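Local coordinates for alginase (Pseudoalteromonas, PDB 4Q8L), which probably depolymerises alginate by beta-elimination as a polysaccharide lyase of family 18, at residues S10-E15 with Y49-S54; T62-E67 with Y222-N227; T69-M74 with G140-L145. All coordinates share one frame; numbering follows the deposited sequence.

Contact 1: residues S10-E15 with Y49-S54; sequences SIFDLE and YKVKES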
loop_
_atom_site.group_PDB
_atom_site.type_symbol
_atom_site.label_atom_id
_atom_site.label_comp_id
_atom_site.label_asym_id
_atom_site.label_seq_id
_atom_site.Cartn_x
_atom_site.Cartn_y
_atom_site.Cartn_z
ATOM N N SER A 10 0.872 -4.118 -19.112
ATOM C CA SER A 10 -0.231 -3.600 -19.921
ATOM C C SER A 10 -1.103 -2.616 -19.133
ATOM O O SER A 10 -1.584 -1.628 -19.683
ATOM C CB SER A 10 -1.088 -4.739 -20.471
ATOM O OG SER A 10 -1.557 -5.562 -19.421
ATOM N N ILE A 11 -1.306 -2.898 -17.848
ATOM C CA ILE A 11 -2.032 -1.988 -16.955
ATOM C C ILE A 11 -1.087 -1.236 -16.009
ATOM O O ILE A 11 -1.213 -0.024 -15.820
ATOM C CB ILE A 11 -3.060 -2.757 -16.075
ATOM C CG1 ILE A 11 -4.101 -3.474 -16.943
ATOM C CG2 ILE A 11 -3.730 -1.811 -15.055
ATOM C CD1 ILE A 11 -5.004 -2.543 -17.744
ATOM N N PHE A 12 -0.146 -1.966 -15.412
ATOM C CA PHE A 12 0.681 -1.430 -14.329
ATOM C C PHE A 12 2.112 -1.118 -14.758
ATOM O O PHE A 12 2.812 -1.982 -15.301
ATOM C CB PHE A 12 0.743 -2.419 -13.146
ATOM C CG PHE A 12 -0.592 -2.702 -12.500
ATOM C CD1 PHE A 12 -1.081 -1.873 -11.497
ATOM C CD2 PHE A 12 -1.340 -3.815 -12.877
ATOM C CE1 PHE A 12 -2.302 -2.134 -10.892
ATOM C CE2 PHE A 12 -2.575 -4.084 -12.278
ATOM C CZ PHE A 12 -3.056 -3.243 -11.283
ATOM N N ASP A 13 2.536 0.120 -14.500
ATOM C CA ASP A 13 3.942 0.490 -14.544
ATOM C C ASP A 13 4.605 -0.091 -13.301
ATOM O O ASP A 13 3.985 -0.150 -12.231
ATOM C CB ASP A 13 4.110 2.010 -14.478
ATOM C CG ASP A 13 3.699 2.714 -15.753
ATOM O OD1 ASP A 13 3.311 3.898 -15.647
ATOM O OD2 ASP A 13 3.781 2.108 -16.846
ATOM N N LEU A 14 5.858 -0.512 -13.443
ATOM C CA LEU A 14 6.666 -0.905 -12.294
ATOM C C LEU A 14 7.302 0.318 -11.634
ATOM O O LEU A 14 8.024 1.081 -12.283
ATOM C CB LEU A 14 7.766 -1.878 -12.732
ATOM C CG LEU A 14 8.784 -2.318 -11.679
ATOM C CD1 LEU A 14 8.087 -2.785 -10.388
ATOM C CD2 LEU A 14 9.711 -3.415 -12.245
ATOM N N GLU A 15 7.040 0.507 -10.347
ATOM C CA GLU A 15 7.708 1.565 -9.588
ATOM C C GLU A 15 8.850 0.976 -8.753
ATOM O O GLU A 15 8.639 0.425 -7.670
ATOM C CB GLU A 15 6.700 2.316 -8.707
ATOM C CG GLU A 15 5.612 3.026 -9.525
ATOM C CD GLU A 15 6.154 4.210 -10.322
ATOM O OE1 GLU A 15 6.962 4.985 -9.763
ATOM O OE2 GLU A 15 5.775 4.370 -11.502
ATOM N N TYR A 49 3.533 -1.546 -7.898
ATOM C CA TYR A 49 2.973 -1.406 -9.232
ATOM C C TYR A 49 1.917 -0.307 -9.205
ATOM O O TYR A 49 1.278 -0.086 -8.178
ATOM C CB TYR A 49 2.349 -2.722 -9.709
ATOM C CG TYR A 49 3.368 -3.786 -10.017
ATOM C CD1 TYR A 49 3.677 -4.765 -9.087
ATOM C CD2 TYR A 49 4.046 -3.797 -11.234
ATOM C CE1 TYR A 49 4.619 -5.742 -9.364
ATOM C CE2 TYR A 49 4.988 -4.771 -11.519
ATOM C CZ TYR A 49 5.268 -5.737 -10.575
ATOM O OH TYR A 49 6.200 -6.710 -10.839
ATOM N N LYS A 50 1.730 0.353 -10.347
ATOM C CA LYS A 50 0.923 1.557 -10.428
ATOM C C LYS A 50 0.174 1.611 -11.761
ATOM O O LYS A 50 0.776 1.482 -12.836
ATOM C CB LYS A 50 1.839 2.778 -10.283
ATOM C CG LYS A 50 1.170 4.120 -10.506
ATOM C CD LYS A 50 2.162 5.106 -11.096
ATOM C CE LYS A 50 2.438 4.778 -12.564
ATOM N NZ LYS A 50 3.665 5.460 -13.035
ATOM N N VAL A 51 -1.141 1.793 -11.701
ATOM C CA VAL A 51 -1.928 1.916 -12.928
ATOM C C VAL A 51 -1.391 3.098 -13.758
ATOM O O VAL A 51 -1.292 4.222 -13.263
ATOM C CB VAL A 51 -3.431 2.107 -12.629
ATOM C CG1 VAL A 51 -4.202 2.429 -13.911
ATOM C CG2 VAL A 51 -4.013 0.859 -11.940
ATOM N N LYS A 52 -1.030 2.844 -15.009
ATOM C CA LYS A 52 -0.410 3.890 -15.832
ATOM C C LYS A 52 -1.350 5.073 -16.099
ATOM O O LYS A 52 -2.573 4.916 -16.140
ATOM C CB LYS A 52 0.112 3.308 -17.154
ATOM C CG LYS A 52 -0.989 2.851 -18.094
ATOM C CD LYS A 52 -0.429 2.167 -19.336
ATOM C CE LYS A 52 0.307 0.886 -18.996
ATOM N NZ LYS A 52 0.604 0.122 -20.237
ATOM N N GLU A 53 -0.765 6.254 -16.278
ATOM C CA GLU A 53 -1.526 7.483 -16.502
ATOM C C GLU A 53 -2.520 7.367 -17.660
ATOM O O GLU A 53 -3.622 7.900 -17.599
ATOM C CB GLU A 53 -0.576 8.660 -16.750
ATOM C CG GLU A 53 -1.283 9.998 -16.986
ATOM C CD GLU A 53 -0.316 11.166 -17.171
ATOM O OE1 GLU A 53 0.782 10.965 -17.741
ATOM O OE2 GLU A 53 -0.656 12.292 -16.742
ATOM N N SER A 54 -2.122 6.660 -18.709
ATOM C CA SER A 54 -2.907 6.596 -19.934
ATOM C C SER A 54 -4.186 5.782 -19.783
ATOM O O SER A 54 -4.999 5.731 -20.712
ATOM C CB SER A 54 -2.061 6.025 -21.079
ATOM O OG SER A 54 -1.887 4.625 -20.931
HETATM O O HOH W 1 2.185 5.982 -16.279
#

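Contact 2: residues T62-E67 with Y222-N227; sequences TYEVFE and YTRETN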
loop_
_atom_site.group_PDB
_atom_site.type_symbol
_atom_site.label_atom_id
_atom_site.label_comp_id
_atom_site.label_asym_id
_atom_site.label_seq_id
_atom_site.Cartn_x
_atom_site.Cartn_y
_atom_site.Cartn_z
ATOM N N THR A 62 -14.558 3.905 -12.595
ATOM C CA THR A 62 -13.837 2.635 -12.598
ATOM C C THR A 62 -14.485 1.557 -11.725
ATOM O O THR A 62 -14.967 1.821 -10.624
ATOM C CB THR A 62 -12.349 2.798 -12.184
ATOM O OG1 THR A 62 -12.218 2.572 -10.783
ATOM C CG2 THR A 62 -11.833 4.182 -12.503
ATOM N N TYR A 63 -14.500 0.339 -12.248
ATOM C CA TYR A 63 -14.784 -0.833 -11.453
ATOM C C TYR A 63 -13.507 -1.658 -11.456
ATOM O O TYR A 63 -13.017 -2.046 -12.520
ATOM C CB TYR A 63 -15.923 -1.642 -12.061
ATOM C CG TYR A 63 -16.161 -2.951 -11.351
ATOM C CD1 TYR A 63 -15.527 -4.112 -11.768
ATOM C CD2 TYR A 63 -17.014 -3.028 -10.255
ATOM C CE1 TYR A 63 -15.736 -5.310 -11.121
ATOM C CE2 TYR A 63 -17.225 -4.227 -9.598
ATOM C CZ TYR A 63 -16.588 -5.363 -10.037
ATOM O OH TYR A 63 -16.797 -6.559 -9.391
ATOM N N GLU A 64 -12.945 -1.906 -10.280
ATOM C CA GLU A 64 -11.745 -2.720 -10.208
ATOM C C GLU A 64 -11.743 -3.601 -8.967
ATOM O O GLU A 64 -12.249 -3.219 -7.905
ATOM C CB GLU A 64 -10.474 -1.852 -10.302
ATOM C CG GLU A 64 -10.246 -0.923 -9.128
ATOM C CD GLU A 64 -9.273 0.216 -9.426
ATOM O OE1 GLU A 64 -9.600 1.363 -9.055
ATOM O OE2 GLU A 64 -8.189 -0.030 -10.015
ATOM N N VAL A 65 -11.196 -4.799 -9.130
ATOM C CA VAL A 65 -11.048 -5.749 -8.038
ATOM C C VAL A 65 -9.626 -6.297 -8.014
ATOM O O VAL A 65 -9.196 -6.963 -8.964
ATOM C CB VAL A 65 -12.025 -6.920 -8.179
ATOM C CG1 VAL A 65 -11.824 -7.928 -7.042
ATOM C CG2 VAL A 65 -13.476 -6.411 -8.198
ATOM N N PHE A 66 -8.893 -5.988 -6.946
ATOM C CA PHE A 66 -7.547 -6.514 -6.745
ATOM C C PHE A 66 -7.555 -7.528 -5.609
ATOM O O PHE A 66 -8.100 -7.261 -4.545
ATOM C CB PHE A 66 -6.552 -5.397 -6.410
ATOM C CG PHE A 66 -5.180 -5.908 -6.031
ATOM C CD1 PHE A 66 -4.279 -6.308 -7.010
ATOM C CD2 PHE A 66 -4.801 -6.014 -4.699
ATOM C CE1 PHE A 66 -3.018 -6.801 -6.670
ATOM C CE2 PHE A 66 -3.536 -6.501 -4.351
ATOM C CZ PHE A 66 -2.644 -6.891 -5.337
ATOM N N GLU A 67 -6.950 -8.687 -5.842
ATOM C CA GLU A 67 -6.852 -9.719 -4.818
ATOM C C GLU A 67 -5.454 -10.325 -4.791
ATOM O O GLU A 67 -4.831 -10.527 -5.839
ATOM C CB GLU A 67 -7.885 -10.830 -5.047
ATOM C CG GLU A 67 -9.331 -10.357 -5.037
ATOM C CD GLU A 67 -10.316 -11.480 -5.324
ATOM O OE1 GLU A 67 -11.538 -11.243 -5.206
ATOM O OE2 GLU A 67 -9.872 -12.598 -5.668
ATOM N N TYR A 222 -6.386 -9.218 -10.870
ATOM C CA TYR A 222 -6.825 -7.840 -11.013
ATOM C C TYR A 222 -7.838 -7.746 -12.153
ATOM O O TYR A 222 -7.572 -8.186 -13.273
ATOM C CB TYR A 222 -5.633 -6.894 -11.242
ATOM C CG TYR A 222 -6.047 -5.447 -11.430
ATOM C CD1 TYR A 222 -6.449 -4.675 -10.351
ATOM C CD2 TYR A 222 -6.050 -4.861 -12.683
ATOM C CE1 TYR A 222 -6.842 -3.349 -10.514
ATOM C CE2 TYR A 222 -6.436 -3.532 -12.860
ATOM C CZ TYR A 222 -6.837 -2.785 -11.772
ATOM O OH TYR A 222 -7.232 -1.474 -11.932
ATOM N N THR A 223 -9.012 -7.196 -11.843
ATOM C CA THR A 223 -10.076 -7.008 -12.815
ATOM C C THR A 223 -10.332 -5.520 -12.896
ATOM O O THR A 223 -10.352 -4.831 -11.872
ATOM C CB THR A 223 -11.396 -7.686 -12.370
ATOM O OG1 THR A 223 -11.212 -9.103 -12.296
ATOM C CG2 THR A 223 -12.512 -7.380 -13.367
ATOM N N ARG A 224 -10.525 -5.023 -14.113
ATOM C CA ARG A 224 -10.760 -3.605 -14.334
ATOM C C ARG A 224 -11.756 -3.435 -15.467
ATOM O O ARG A 224 -11.657 -4.101 -16.500
ATOM C CB ARG A 224 -9.453 -2.891 -14.689
ATOM C CG ARG A 224 -9.599 -1.409 -15.064
ATOM C CD ARG A 224 -8.226 -0.778 -15.376
ATOM N NE ARG A 224 -8.298 0.672 -15.562
ATOM C CZ ARG A 224 -8.147 1.565 -14.586
ATOM N NH1 ARG A 224 -7.917 1.166 -13.338
ATOM N NH2 ARG A 224 -8.232 2.862 -14.852
ATOM N N GLU A 225 -12.721 -2.552 -15.243
ATOM C CA GLU A 225 -13.625 -2.093 -16.280
ATOM C C GLU A 225 -13.851 -0.620 -16.043
ATOM O O GLU A 225 -13.728 -0.134 -14.920
ATOM C CB GLU A 225 -14.971 -2.817 -16.211
ATOM C CG GLU A 225 -14.895 -4.268 -16.600
ATOM C CD GLU A 225 -16.146 -5.045 -16.229
ATOM O OE1 GLU A 225 -16.085 -6.295 -16.288
ATOM O OE2 GLU A 225 -17.177 -4.415 -15.881
ATOM N N THR A 226 -14.178 0.085 -17.114
ATOM C CA THR A 226 -14.538 1.482 -17.038
ATOM C C THR A 226 -15.961 1.610 -17.576
ATOM O O THR A 226 -16.424 0.749 -18.326
ATOM C CB THR A 226 -13.570 2.333 -17.870
ATOM O OG1 THR A 226 -12.303 2.397 -17.197
ATOM C CG2 THR A 226 -14.105 3.734 -18.037
ATOM N N ASN A 227 -16.666 2.663 -17.180
ATOM C CA ASN A 227 -17.992 2.908 -17.733
ATOM C C ASN A 227 -17.964 3.990 -18.812
ATOM O O ASN A 227 -18.994 4.591 -19.118
ATOM C CB ASN A 227 -19.000 3.244 -16.625
ATOM C CG ASN A 227 -18.854 4.666 -16.097
ATOM O OD1 ASN A 227 -19.691 5.135 -15.320
ATOM N ND2 ASN A 227 -17.807 5.363 -16.528
HETATM O O HOH W 2 -6.899 2.562 -10.979
#

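Contact 3: residues T69-M74 with G140-L145; sequences TVKVEM and GETFNL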
loop_
_atom_site.group_PDB
_atom_site.type_symbol
_atom_site.label_atom_id
_atom_site.label_comp_id
_atom_site.label_asym_id
_atom_site.label_seq_id
_atom_site.Cartn_x
_atom_site.Cartn_y
_atom_site.Cartn_z
ATOM N N THR A 69 -2.703 -12.976 -2.097
ATOM C CA THR A 69 -2.211 -13.588 -0.877
ATOM C C THR A 69 -0.925 -12.850 -0.509
ATOM O O THR A 69 0.015 -12.777 -1.308
ATOM C CB THR A 69 -1.962 -15.098 -1.080
ATOM O OG1 THR A 69 -3.223 -15.753 -1.324
ATOM C CG2 THR A 69 -1.315 -15.714 0.146
ATOM N N VAL A 70 -0.902 -12.284 0.690
ATOM C CA VAL A 70 0.121 -11.332 1.069
ATOM C C VAL A 70 0.868 -11.791 2.317
ATOM O O VAL A 70 0.271 -11.982 3.378
ATOM C CB VAL A 70 -0.505 -9.934 1.349
ATOM C CG1 VAL A 70 0.587 -8.890 1.617
ATOM C CG2 VAL A 70 -1.407 -9.504 0.189
ATOM N N LYS A 71 2.173 -11.960 2.178
ATOM C CA LYS A 71 3.045 -12.254 3.306
ATOM C C LYS A 71 3.835 -10.993 3.634
ATOM O O LYS A 71 4.402 -10.363 2.741
ATOM C CB LYS A 71 3.992 -13.405 2.947
ATOM C CG LYS A 71 4.946 -13.823 4.063
ATOM C CD LYS A 71 5.957 -14.864 3.581
ATOM C CE LYS A 71 6.826 -15.360 4.740
ATOM N NZ LYS A 71 8.080 -16.035 4.291
ATOM N N VAL A 72 3.872 -10.611 4.906
ATOM C CA VAL A 72 4.626 -9.424 5.295
ATOM C C VAL A 72 5.756 -9.751 6.268
ATOM O O VAL A 72 5.540 -10.347 7.329
ATOM C CB VAL A 72 3.710 -8.342 5.914
ATOM C CG1 VAL A 72 4.506 -7.063 6.190
ATOM C CG2 VAL A 72 2.543 -8.055 4.986
ATOM N N GLU A 73 6.971 -9.372 5.899
ATOM C CA GLU A 73 8.104 -9.468 6.811
ATOM C C GLU A 73 8.692 -8.082 6.978
ATOM O O GLU A 73 9.103 -7.445 5.996
ATOM C CB GLU A 73 9.145 -10.444 6.281
ATOM C CG GLU A 73 8.598 -11.850 6.080
ATOM C CD GLU A 73 9.573 -12.750 5.337
ATOM O OE1 GLU A 73 10.284 -13.530 6.010
ATOM O OE2 GLU A 73 9.627 -12.678 4.084
ATOM N N MET A 74 8.716 -7.604 8.217
ATOM C CA MET A 74 9.080 -6.213 8.480
ATOM C C MET A 74 9.622 -6.021 9.879
ATOM O O MET A 74 9.181 -6.676 10.822
ATOM C CB MET A 74 7.865 -5.291 8.273
ATOM C CG MET A 74 8.211 -3.792 8.285
ATOM S SD MET A 74 6.982 -2.712 7.491
ATOM C CE MET A 74 5.512 -3.102 8.432
ATOM N N GLY A 140 6.152 -12.251 9.033
ATOM C CA GLY A 140 6.268 -13.599 8.514
ATOM C C GLY A 140 4.927 -14.265 8.292
ATOM O O GLY A 140 4.850 -15.286 7.614
ATOM N N GLU A 141 3.867 -13.696 8.859
ATOM C CA GLU A 141 2.527 -14.224 8.628
ATOM C C GLU A 141 1.973 -13.810 7.260
ATOM O O GLU A 141 2.430 -12.835 6.647
ATOM C CB GLU A 141 1.567 -13.806 9.749
ATOM C CG GLU A 141 1.985 -14.331 11.123
ATOM C CD GLU A 141 0.894 -14.203 12.182
ATOM O OE1 GLU A 141 0.838 -15.084 13.069
ATOM O OE2 GLU A 141 0.108 -13.228 12.137
ATOM N N THR A 142 0.985 -14.571 6.799
ATOM C CA THR A 142 0.341 -14.357 5.513
ATOM C C THR A 142 -1.154 -14.107 5.720
ATOM O O THR A 142 -1.770 -14.692 6.624
ATOM C CB THR A 142 0.523 -15.603 4.608
ATOM O OG1 THR A 142 1.913 -15.808 4.347
ATOM C CG2 THR A 142 -0.212 -15.448 3.292
ATOM N N PHE A 143 -1.732 -13.227 4.901
ATOM C CA PHE A 143 -3.194 -13.055 4.873
ATOM C C PHE A 143 -3.694 -12.808 3.454
ATOM O O PHE A 143 -2.906 -12.507 2.555
ATOM C CB PHE A 143 -3.657 -11.932 5.810
ATOM C CG PHE A 143 -3.193 -10.555 5.398
ATOM C CD1 PHE A 143 -4.029 -9.709 4.671
ATOM C CD2 PHE A 143 -1.930 -10.097 5.756
ATOM C CE1 PHE A 143 -3.607 -8.434 4.296
ATOM C CE2 PHE A 143 -1.497 -8.822 5.385
ATOM C CZ PHE A 143 -2.338 -7.991 4.654
ATOM N N ASN A 144 -5.000 -12.947 3.250
ATOM C CA ASN A 144 -5.588 -12.639 1.948
ATOM C C ASN A 144 -6.176 -11.229 1.906
ATOM O O ASN A 144 -6.925 -10.833 2.797
ATOM C CB ASN A 144 -6.642 -13.679 1.562
ATOM C CG ASN A 144 -6.028 -15.041 1.261
ATOM O OD1 ASN A 144 -4.960 -15.131 0.659
ATOM N ND2 ASN A 144 -6.695 -16.103 1.695
ATOM N N LEU A 145 -5.822 -10.480 0.865
ATOM C CA LEU A 145 -6.283 -9.106 0.702
ATOM C C LEU A 145 -7.233 -8.990 -0.492
ATOM O O LEU A 145 -6.961 -9.549 -1.555
ATOM C CB LEU A 145 -5.086 -8.172 0.470
ATOM C CG LEU A 145 -5.397 -6.699 0.174
ATOM C CD1 LEU A 145 -6.022 -6.032 1.398
ATOM C CD2 LEU A 145 -4.160 -5.906 -0.279
#

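Contact 1: residues S10-E15 with Y49-S54
Leu14 lays its CD1 methyl over one face of the Tyr49 ring, 4.2 Å from CD1 to the ring centroid, a CH-pi contact on the inner side of an antiparallel strand pair of the concanavalin-like beta-sandwich. Strand 12-15 pairs here with the end of strand 44-51, and Phe12, Leu14, Tyr49 and Val51 all project from the same face. Large apolar groups suit this side because it is turned to the other sheet, where Phe12 packs edge-to-face on Tyr222; within its own sheet it meets Phe177 in the same way. Across the pair, Phe12 CE1 touches Val51 CG2 at 3.6 Å, and Phe12 CB meets Tyr49 CB. Asp13 and Lys50 form a hydrogen-bonded pair, joined by N-H...O bonds in both directions, while Lys52 N donates to Ile11 O beyond it.

Asp13 and Lys50 point from the other face, which suits charged side chains. The Lys50 chain leaves with CG anti to its backbone N (chi1 173°) and then bends at chi2 and chi3, which brings NZ between two carboxylates. Glu15 OE2 receives Lys50 NZ at 2.8 Å, from above the carboxylate plane; Arg46 and His37 hold OE1 of the same group. Asp13 OD1 offers Lys50 NZ its anti lone pair at 3.1 Å and also takes a bond from a water that accepts from Glu53 N. At the loop end, Lys52 NZ donates to Ser10 O at 2.9 Å from above the carbonyl plane.

Contact 2: residues T62-E67 with Y222-N227
Tyr222 OH donates to Glu64 OE2 at 2.6 Å, a short bond that meets the carboxylate on its anti side, 24° out of its plane. OE2 lies at the edge of the tyrosine ring, and ring and carboxylate planes stand 60° apart. Arg224 completes the cluster: its NH1 forms a salt bridge to Glu64 OE2 at 3.5 Å and donates to Tyr222 OH at 3.1 Å, with the hydroxyl close to the guanidinium plane. A water accepts from the same NH1 and donates to OE2, so the phenol and the water both bridge arginine and glutamate. Glutamate suits the buried position because its two oxygens can serve separate partners. Its CG sits between the backbone N and the carbonyl carbon (chi1 67°), from where the extended chain carries OE2 over to the tyrosine hydroxyl.

These residues share a face with Phe66, whose CB touches Tyr222 CD1 at 4.0 Å. They belong to antiparallel strands 62-67 and 222-226, central in one sheet of a concanavalin-type beta-sandwich, and this face looks toward the opposing sheet. Tyr63 with Glu225, and Val65 with Thr223, are the hydrogen-bonded pairs, with Tyr63 N bonded to Glu225 O at 2.8 Å. Farther out, His85 and Asn149 hold Glu64 OE1, fixing the turn of the carboxylate. The other end of the guanidinium is held by Leu55, whose carbonyl O accepts from Arg224 NH2.

Contact 3: residues T69-M74 with G140-L145
Lys71 runs alongside the strand opposite, its CB 3.5 Å from Thr142 OG1 and its CG almost as near to that oxygen. With every torsion beyond CB near 180°, the chain carries Lys71 CE on to Gly140 O at 3.5 Å, and NZ ends in a long salt bridge with Glu73 of its own strand. Lysine suits this partly exposed place: its methylenes cover the partner backbone while the charge stays at the margin. Gly140 has a positive phi (99°) at which a side chain would jam against the preceding carbonyl, and its N bonds to Val72 O at 2.6 Å.

Thr69 stands on the same face as Lys71. Its OG1 lies 2.7 Å from Asn144 OD1 and also within hydrogen-bonding reach of Asn219 OD1, while CG2 presses against the Thr142 methyl. With an alanine in its place, Asn144 OD1 would probably lose a polar neighbour, leaving the amide freer to turn.

On the opposite face, Phe143 takes the position between backbone N and carbonyl carbon (chi1 66°), which turns one face of its ring to Val70; Val70 CB lies 4.2 Å above that face, offset toward the ring's rim, and Val72 CG2 is 4.1 Å from Phe143 CE2. Val70 CG2 touches Leu145 CB at 3.9 Å. Val70 and Phe143 exchange both backbone bonds. Phe143 and Leu145 go on to reach Ile82 of the opposing sheet. Polar side chains on one face and apolar ones on the other are what a strand pair of a beta-sandwich shows.

Contacts 2 and 3 lie in one antiparallel sheet and share strand 62-74, which lies between strands 213-226 and 142-150; contact 2 takes its first half with the former, contact 3 its second half with the latter. Their centres are about 23 Å apart, yet they meet where Phe66 and Glu67 pack on Leu145. Contact 1 belongs to the other sheet, about 14 Å from contact 2 between centres, and touches it through Phe12 and Ile11 against Tyr222; it has no touch with contact 3. Along the chain contact 1 closes first, and contact 3 forms within the span bridged by contact 2. The last strand thus returns beside strand 62-74, and contacts 1 and 2 join the two layers of the sandwich.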